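PDB 5WQ3: cytokinin riboside 5'-monophosphate phosphoribohydrolase from Corynebacterium glutamicum, which is a LOG-type protein with a Rossmann-like fold built around a parallel beta sheet. Local coordinates for residues Ala59-Leu64 and Phe159-Gln164; Pro68-Val73 and Ala102-Gly107. One frame throughout, in Å; residues are numbered along the deposited sequence.

Contact 1: Ala59-Leu64 and Phe159-Gln164; sequences AGFDAL and FLKYSQ
K161 and Y162, neighbours on helix 152-162, reach across to F61 and L64 on helix 46-64 with side chains of very different build. K161 has CG anti to its backbone N (chi1 -167°) and every later torsion extended, so the chain runs straight out and brings NZ over the F61 ring, with CD beside F61 CE1: NZ sits 3.3 Å from the centroid of the F61 ring, only 4° off the ring normal, a nearly ideal cation-pi contact. A long, flexible residue with a charged end suits this span at the protein surface. Y162 has its ring beside the backbone N instead (chi1 -60°), which lays it alongside the lysine chain. One face of the ring takes L64 CB as a CH-pi contact, 3.7 Å from the centroid, with L64 CD1 touching Y162 CD2; the opposite face is brushed near its rim by CG of K161. L64 also packs on L129, extending this apolar patch. At the far end of the tyrosine, OH lies 3.3 Å from F61 CA and accepts a hydrogen bond from K161 NZ at 3.1 Å. Water 1, in the plane of the ring, is 2.5 Å from the same OH and gives a weak bond to F61 O. The ammonium is thus held by a pi face and a phenol oxygen at once, and its charge would be expected to stabilise the phenolate form, lowering the tyrosine pKa somewhat.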
loop_
_atom_site.group_PDB
_atom_site.type_symbol
_atom_site.label_atom_id
_atom_site.label_comp_id
_atom_site.label_asym_id
_atom_site.label_seq_id
_atom_site.Cartn_x
_atom_site.Cartn_y
_atom_site.Cartn_z
ATOM N N ALA C 59 13.585 -45.753 41.786
ATOM C CA ALA C 59 13.444 -44.440 42.420
ATOM C C ALA C 59 12.283 -44.363 43.407
ATOM O O ALA C 59 12.383 -43.692 44.473
ATOM C CB ALA C 59 13.236 -43.350 41.347
ATOM N N GLY C 60 11.210 -45.058 43.069
ATOM C CA GLY C 60 10.043 -45.070 43.947
ATOM C C GLY C 60 10.340 -45.915 45.201
ATOM O O GLY C 60 10.111 -45.448 46.339
ATOM N N PHE C 61 10.946 -47.100 45.019
ATOM C CA PHE C 61 11.237 -48.017 46.136
ATOM C C PHE C 61 12.286 -47.339 47.044
ATOM O O PHE C 61 12.201 -47.371 48.269
ATOM C CB PHE C 61 11.764 -49.424 45.708
ATOM C CG PHE C 61 10.760 -50.301 44.985
ATOM C CD1 PHE C 61 9.389 -49.958 44.880
ATOM C CD2 PHE C 61 11.187 -51.490 44.415
ATOM C CE1 PHE C 61 8.519 -50.767 44.217
ATOM C CE2 PHE C 61 10.311 -52.327 43.750
ATOM C CZ PHE C 61 8.946 -51.965 43.647
ATOM N N ASP C 62 13.256 -46.680 46.420
ATOM C CA ASP C 62 14.273 -45.972 47.140
ATOM C C ASP C 62 13.775 -44.801 47.977
ATOM O O ASP C 62 14.111 -44.691 49.122
ATOM C CB ASP C 62 15.349 -45.488 46.173
ATOM C CG ASP C 62 16.653 -45.294 46.881
ATOM O OD1 ASP C 62 17.163 -46.239 47.489
ATOM O OD2 ASP C 62 17.078 -44.168 46.962
ATOM N N ALA C 63 12.958 -43.959 47.405
ATOM C CA ALA C 63 12.448 -42.776 48.068
ATOM C C ALA C 63 11.396 -43.086 49.155
ATOM O O ALA C 63 11.205 -42.287 50.057
ATOM C CB ALA C 63 11.792 -41.888 47.041
ATOM N N LEU C 64 10.645 -44.167 48.995
ATOM C CA LEU C 64 9.505 -44.440 49.910
ATOM C C LEU C 64 9.831 -45.551 50.866
ATOM O O LEU C 64 9.045 -45.919 51.757
ATOM C CB LEU C 64 8.267 -44.810 49.111
ATOM C CG LEU C 64 7.803 -43.741 48.147
ATOM C CD1 LEU C 64 6.631 -44.216 47.279
ATOM C CD2 LEU C 64 7.367 -42.525 48.934
ATOM N N PHE C 159 1.265 -46.940 45.753
ATOM C CA PHE C 159 0.135 -46.731 46.710
ATOM C C PHE C 159 -0.141 -47.960 47.564
ATOM O O PHE C 159 -0.377 -47.830 48.778
ATOM C CB PHE C 159 -1.145 -46.321 45.993
ATOM C CG PHE C 159 -1.079 -44.986 45.282
ATOM C CD1 PHE C 159 -0.665 -43.861 45.915
ATOM C CD2 PHE C 159 -1.467 -44.880 43.960
ATOM C CE1 PHE C 159 -0.649 -42.637 45.267
ATOM C CE2 PHE C 159 -1.467 -43.636 43.296
ATOM C CZ PHE C 159 -1.036 -42.516 43.949
ATOM N N LEU C 160 -0.060 -49.160 46.959
ATOM C CA LEU C 160 -0.331 -50.388 47.646
ATOM C C LEU C 160 0.832 -50.796 48.519
ATOM O O LEU C 160 0.641 -51.358 49.582
ATOM C CB LEU C 160 -0.639 -51.537 46.670
ATOM C CG LEU C 160 -2.009 -51.440 45.973
ATOM C CD1 LEU C 160 -2.082 -52.374 44.755
ATOM C CD2 LEU C 160 -3.107 -51.736 47.006
ATOM N N LYS C 161 2.043 -50.555 48.055
ATOM C CA LYS C 161 3.223 -51.023 48.799
ATOM C C LYS C 161 3.542 -50.131 50.034
ATOM O O LYS C 161 4.038 -50.650 51.021
ATOM C CB LYS C 161 4.472 -51.060 47.864
ATOM C CG LYS C 161 5.655 -51.824 48.468
ATOM C CD LYS C 161 6.819 -51.912 47.488
ATOM C CE LYS C 161 7.979 -52.676 48.105
ATOM N NZ LYS C 161 9.200 -52.556 47.272
ATOM N N TYR C 162 3.307 -48.819 49.978
ATOM C CA TYR C 162 3.741 -47.891 51.013
ATOM C C TYR C 162 2.674 -47.151 51.746
ATOM O O TYR C 162 2.972 -46.212 52.411
ATOM C CB TYR C 162 4.716 -46.885 50.416
ATOM C CG TYR C 162 5.925 -47.578 49.838
ATOM C CD1 TYR C 162 6.863 -48.140 50.667
ATOM C CD2 TYR C 162 6.081 -47.726 48.432
ATOM C CE1 TYR C 162 7.972 -48.835 50.149
ATOM C CE2 TYR C 162 7.172 -48.409 47.904
ATOM C CZ TYR C 162 8.111 -48.946 48.771
ATOM O OH TYR C 162 9.201 -49.580 48.267
ATOM N N SER C 163 1.425 -47.583 51.626
ATOM C CA SER C 163 0.351 -47.172 52.513
ATOM C C SER C 163 -0.401 -48.437 52.986
ATOM O O SER C 163 -0.191 -49.503 52.459
ATOM C CB SER C 163 -0.548 -46.173 51.821
ATOM O OG SER C 163 -1.444 -46.841 50.981
ATOM N N GLN C 164 -1.215 -48.336 54.017
ATOM C CA GLN C 164 -1.912 -49.508 54.598
ATOM C C GLN C 164 -3.442 -49.275 54.689
ATOM O O GLN C 164 -4.138 -50.009 55.344
ATOM C CB GLN C 164 -1.361 -49.777 56.000
ATOM C CG GLN C 164 0.157 -50.073 56.016
ATOM C CD GLN C 164 1.056 -48.849 55.972
ATOM O OE1 GLN C 164 0.880 -47.890 56.721
ATOM N NE2 GLN C 164 2.114 -48.929 55.152
HETATM O O HOH W 1 11.178 -50.343 49.672
#

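Contact 2: Pro68-Val73 and Ala102-Gly107; sequences PKAVTV and AVVTGG
Four backbone hydrogen bonds zip strand 70-73 to strand 102-105 in parallel register. A102 uses both its polar backbone atoms: its N donates to K69 O (2.9 Å) and its O accepts from V71 N. V104 repeats the pattern two residues on, N to V71 O at 171° and O from V73 N, the latter 2.8 Å long and nearly along the C=O axis. V104 is worth tracing outward. Its CB lies beside V71 O and 3.9 Å from T72 OG1; CG1, anti to the backbone N, stays near that hydroxyl, while CG2 meets A70 CB at 4.0 Å. The small A70 and A102 touch methyl to methyl on this same face. With helix 84-98 between them, the strands form a beta-alpha-beta unit of the Rossmann-like sheet, and V71, V73 and V103 turn their branched apolar chains to the other face, where all three pack on L96 of that helix. T72 spends its hydroxyl on S163. At the strand end, T105 OG1 accepts from G107 N in an ST turn and also bonds N116; G107, with phi at 70°, suits this bend because it lacks a side chain. Water 2 bridges V73 O and G106 N, 2.7 Å from each.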
loop_
_atom_site.group_PDB
_atom_site.type_symbol
_atom_site.label_atom_id
_atom_site.label_comp_id
_atom_site.label_asym_id
_atom_site.label_seq_id
_atom_site.Cartn_x
_atom_site.Cartn_y
_atom_site.Cartn_z
ATOM N N PRO C 68 6.873 -43.854 57.069
ATOM C CA PRO C 68 6.109 -44.238 58.239
ATOM C C PRO C 68 4.698 -44.733 57.837
ATOM O O PRO C 68 4.319 -44.676 56.687
ATOM C CB PRO C 68 5.952 -42.895 58.976
ATOM C CG PRO C 68 5.888 -41.888 57.853
ATOM C CD PRO C 68 6.880 -42.395 56.850
ATOM N N LYS C 69 3.918 -45.184 58.803
ATOM C CA LYS C 69 2.565 -45.631 58.489
ATOM C C LYS C 69 1.776 -44.527 57.731
ATOM O O LYS C 69 1.969 -43.331 57.964
ATOM C CB LYS C 69 1.873 -46.135 59.751
ATOM C CG LYS C 69 1.416 -45.005 60.652
ATOM C CD LYS C 69 0.617 -45.663 61.790
ATOM C CE LYS C 69 0.454 -44.711 62.935
ATOM N NZ LYS C 69 -0.087 -45.512 64.044
ATOM N N ALA C 70 0.916 -44.936 56.797
ATOM C CA ALA C 70 0.349 -44.047 55.800
ATOM C C ALA C 70 -0.987 -44.516 55.293
ATOM O O ALA C 70 -1.235 -45.729 55.257
ATOM C CB ALA C 70 1.329 -43.864 54.638
ATOM N N VAL C 71 -1.833 -43.524 54.939
ATOM C CA VAL C 71 -3.068 -43.711 54.256
ATOM C C VAL C 71 -3.007 -42.991 52.910
ATOM O O VAL C 71 -2.602 -41.849 52.859
ATOM C CB VAL C 71 -4.215 -43.119 55.090
ATOM C CG1 VAL C 71 -5.545 -43.327 54.374
ATOM C CG2 VAL C 71 -4.213 -43.809 56.439
ATOM N N THR C 72 -3.492 -43.650 51.871
ATOM C CA THR C 72 -3.689 -43.042 50.576
ATOM C C THR C 72 -5.109 -42.521 50.463
ATOM O O THR C 72 -6.041 -43.204 50.751
ATOM C CB THR C 72 -3.416 -43.997 49.381
ATOM O OG1 THR C 72 -2.112 -44.512 49.427
ATOM C CG2 THR C 72 -3.565 -43.272 48.077
ATOM N N VAL C 73 -5.229 -41.291 50.027
ATOM C CA VAL C 73 -6.600 -40.679 49.775
ATOM C C VAL C 73 -6.696 -40.322 48.262
ATOM O O VAL C 73 -5.789 -39.731 47.699
ATOM C CB VAL C 73 -6.822 -39.388 50.608
ATOM C CG1 VAL C 73 -8.271 -38.876 50.487
ATOM C CG2 VAL C 73 -6.482 -39.668 52.054
ATOM N N ALA C 102 0.946 -40.613 57.847
ATOM C CA ALA C 102 1.244 -39.862 56.603
ATOM C C ALA C 102 0.057 -39.943 55.658
ATOM O O ALA C 102 -0.679 -40.904 55.695
ATOM C CB ALA C 102 2.493 -40.432 55.914
ATOM N N VAL C 103 -0.144 -38.905 54.842
ATOM C CA VAL C 103 -1.237 -38.831 53.919
ATOM C C VAL C 103 -0.618 -38.766 52.537
ATOM O O VAL C 103 0.191 -37.853 52.272
ATOM C CB VAL C 103 -2.059 -37.588 54.189
ATOM C CG1 VAL C 103 -3.056 -37.310 53.081
ATOM C CG2 VAL C 103 -2.737 -37.729 55.556
ATOM N N VAL C 104 -0.942 -39.750 51.722
ATOM C CA VAL C 104 -0.431 -39.926 50.376
ATOM C C VAL C 104 -1.555 -39.707 49.377
ATOM O O VAL C 104 -2.657 -40.301 49.536
ATOM C CB VAL C 104 0.059 -41.351 50.179
ATOM C CG1 VAL C 104 0.709 -41.562 48.809
ATOM C CG2 VAL C 104 1.025 -41.700 51.275
ATOM N N THR C 105 -1.278 -38.881 48.343
ATOM C CA THR C 105 -2.255 -38.670 47.257
ATOM C C THR C 105 -1.600 -38.805 45.906
ATOM O O THR C 105 -0.390 -38.815 45.814
ATOM C CB THR C 105 -2.820 -37.271 47.272
ATOM O OG1 THR C 105 -1.751 -36.318 47.040
ATOM C CG2 THR C 105 -3.499 -36.998 48.546
ATOM N N GLY C 106 -2.404 -38.766 44.836
ATOM C CA GLY C 106 -1.881 -38.542 43.499
ATOM C C GLY C 106 -1.226 -37.190 43.188
ATOM O O GLY C 106 -0.781 -36.988 42.054
ATOM N N GLY C 107 -1.194 -36.268 44.164
ATOM C CA GLY C 107 -0.440 -35.002 44.066
ATOM C C GLY C 107 -0.985 -33.941 43.084
ATOM O O GLY C 107 -0.341 -33.002 42.849
HETATM O O HOH W 2 -5.083 -39.062 45.150
#

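The centres of the two contacts lie about 10 Å apart, and they meet directly: Q164 N is 2.9 Å from A70 O, a probable hydrogen bond. Helix 46-64 leads into strand 70-74, and since 68-73 and 102-107 both fall between 59-64 and 159-164, contact 2 is nested within the chain loop that contact 1 closes. Contact 2 joins neighbouring strands in the middle of the seven-stranded parallel sheet, whereas contact 1 pairs two helices beside it and is only partly buried. Strand 166-168, on the other flank of 70-74 from 102-105, follows directly from 159-164. The first helix is thereby tied, through helix 152-162, to the central strands of the sheet.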